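PDB 2W9M: polymerase X from Deinococcus radiodurans, which probably adds deoxyribonucleotides to a DNA chain during repair as a family X DNA polymerase, and also carries a trinuclear zinc site of the PHP type. Local coordinates for residues A[246-251]-A[302-307]. Sequence-based numbering, arbitrary orientation.
Sequences LDLLRS and EYREPE
R304 reaches from the loop between helix 287-293 and strand 329-333 back to the C-terminal end of helix 243-249, where its guanidinium meets S251 and L248 in a small, buried, mostly polar contact, away from the zinc site. Most of the chain between the two segments matches the thumb family of beta-type polymerases, so the contact probably closes off that region. The two segments bury 124 Å² between them, more than half of it on R304. The closest CA pair, S251 CA and R304 CA, is 7.7 Å apart, and the arginine side chain makes the connection. Its chain is extended from CG to NE, with chi2 179°, which carries the guanidinium the full length of the side chain to the helix end. There R304 NH1 donates to S251 OG over 2.7 Å. The hydroxyl lies in the guanidinium plane, at its edge, though the N-H...O angle of 132° makes the bond bent. S251 OG also stands 3.2 Å from D247 O, in the last turn of the helix, a possible second bond of the hydroxyl. L248 CD2 approaches R304 NH1 obliquely, 3.7 Å away, and the leucine and arginine side chains cross at about a right angle. R304 NH1 also forms a salt bridge with E287, and NE bonds to R299 O, so several partners fix the rotation of the buried group. A leucine in place of R304 would probably leave S251 OG without its donor and the E287 carboxylate without its countercharge. Helix 287-293 packs against L248 through E287, V290 and F291, while F255 of helix 253-264 touches both L248 and R304; on strand 231-238, A236 and A238 meet L246.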
# COMPACT_ATOMS: atom_id res chain seq x y z
N LEU A 246 7.68 -28.61 10.13
CA LEU A 246 8.16 -27.29 10.51
C LEU A 246 7.41 -26.21 9.72
O LEU A 246 7.04 -25.18 10.27
CB LEU A 246 9.66 -27.18 10.23
CG LEU A 246 10.34 -25.86 10.61
CD1 LEU A 246 10.48 -25.76 12.12
CD2 LEU A 246 11.70 -25.75 9.93
N ASP A 247 7.18 -26.47 8.44
CA ASP A 247 6.50 -25.51 7.58
C ASP A 247 5.05 -25.29 8.00
O ASP A 247 4.55 -24.17 7.94
CB ASP A 247 6.58 -25.94 6.12
CG ASP A 247 7.99 -25.81 5.55
OD1 ASP A 247 8.89 -25.36 6.29
OD2 ASP A 247 8.20 -26.16 4.36
N LEU A 248 4.38 -26.35 8.42
CA LEU A 248 3.01 -26.23 8.90
C LEU A 248 2.96 -25.44 10.20
O LEU A 248 2.16 -24.52 10.34
CB LEU A 248 2.38 -27.61 9.10
CG LEU A 248 1.87 -28.33 7.86
CD1 LEU A 248 1.19 -29.63 8.25
CD2 LEU A 248 0.91 -27.45 7.09
N LEU A 249 3.82 -25.81 11.15
CA LEU A 249 3.82 -25.16 12.46
C LEU A 249 4.20 -23.69 12.41
O LEU A 249 3.71 -22.89 13.21
CB LEU A 249 4.73 -25.92 13.44
CG LEU A 249 4.18 -27.27 13.90
CD1 LEU A 249 5.26 -28.10 14.55
CD2 LEU A 249 3.01 -27.09 14.86
N ARG A 250 5.07 -23.32 11.47
CA ARG A 250 5.50 -21.93 11.34
C ARG A 250 4.66 -21.16 10.31
O ARG A 250 5.19 -20.34 9.56
CB ARG A 250 6.98 -21.85 10.95
CG ARG A 250 7.93 -22.67 11.81
CD ARG A 250 8.12 -22.10 13.20
NE ARG A 250 8.54 -20.70 13.17
CZ ARG A 250 9.01 -20.03 14.22
NH1 ARG A 250 9.14 -20.64 15.39
NH2 ARG A 250 9.37 -18.76 14.09
N SER A 251 3.35 -21.42 10.28
CA SER A 251 2.46 -20.78 9.31
C SER A 251 1.87 -19.42 9.70
O SER A 251 1.82 -18.52 8.85
CB SER A 251 1.33 -21.73 8.89
OG SER A 251 1.77 -22.59 7.86
N GLU A 302 -2.80 -19.50 1.75
CA GLU A 302 -3.65 -18.33 1.57
C GLU A 302 -4.88 -18.39 2.47
O GLU A 302 -5.44 -17.35 2.82
CB GLU A 302 -4.10 -18.19 0.12
CG GLU A 302 -2.98 -18.00 -0.89
CD GLU A 302 -2.64 -19.28 -1.63
OE1 GLU A 302 -2.66 -20.36 -1.00
OE2 GLU A 302 -2.36 -19.20 -2.85
N TYR A 303 -5.30 -19.60 2.83
CA TYR A 303 -6.55 -19.80 3.56
C TYR A 303 -6.37 -20.21 5.02
O TYR A 303 -7.27 -20.80 5.62
CB TYR A 303 -7.42 -20.84 2.86
CG TYR A 303 -7.79 -20.50 1.43
CD1 TYR A 303 -7.93 -21.49 0.47
CD2 TYR A 303 -7.99 -19.18 1.05
CE1 TYR A 303 -8.28 -21.18 -0.83
CE2 TYR A 303 -8.33 -18.86 -0.26
CZ TYR A 303 -8.47 -19.86 -1.19
OH TYR A 303 -8.81 -19.53 -2.48
N ARG A 304 -5.21 -19.89 5.60
CA ARG A 304 -4.91 -20.33 6.96
C ARG A 304 -5.11 -19.25 8.02
O ARG A 304 -4.45 -19.27 9.06
CB ARG A 304 -3.50 -20.90 7.05
CG ARG A 304 -3.28 -22.10 6.15
CD ARG A 304 -1.86 -22.63 6.25
NE ARG A 304 -1.61 -23.65 5.23
CZ ARG A 304 -0.45 -24.27 5.05
NH1 ARG A 304 0.58 -23.99 5.83
NH2 ARG A 304 -0.33 -25.18 4.09
N GLU A 305 -6.02 -18.32 7.76
CA GLU A 305 -6.40 -17.32 8.75
C GLU A 305 -7.64 -17.79 9.51
O GLU A 305 -8.38 -18.64 9.01
CB GLU A 305 -6.71 -15.98 8.07
CG GLU A 305 -5.67 -15.52 7.08
CD GLU A 305 -4.36 -15.12 7.73
OE1 GLU A 305 -4.38 -14.70 8.91
OE2 GLU A 305 -3.32 -15.23 7.06
N PRO A 306 -7.88 -17.24 10.70
CA PRO A 306 -9.09 -17.60 11.45
C PRO A 306 -10.37 -17.42 10.63
O PRO A 306 -11.24 -18.29 10.66
CB PRO A 306 -9.06 -16.63 12.63
CG PRO A 306 -7.62 -16.29 12.81
CD PRO A 306 -7.02 -16.29 11.44
N GLU A 307 -10.48 -16.31 9.91
CA GLU A 307 -11.69 -15.99 9.15
C GLU A 307 -12.01 -17.04 8.09
O GLU A 307 -13.11 -17.06 7.53
CB GLU A 307 -11.58 -14.60 8.50
CG GLU A 307 -11.42 -13.43 9.48
CD GLU A 307 -10.03 -13.37 10.11
OE1 GLU A 307 -9.08 -13.93 9.52
OE2 GLU A 307 -9.90 -12.75 11.19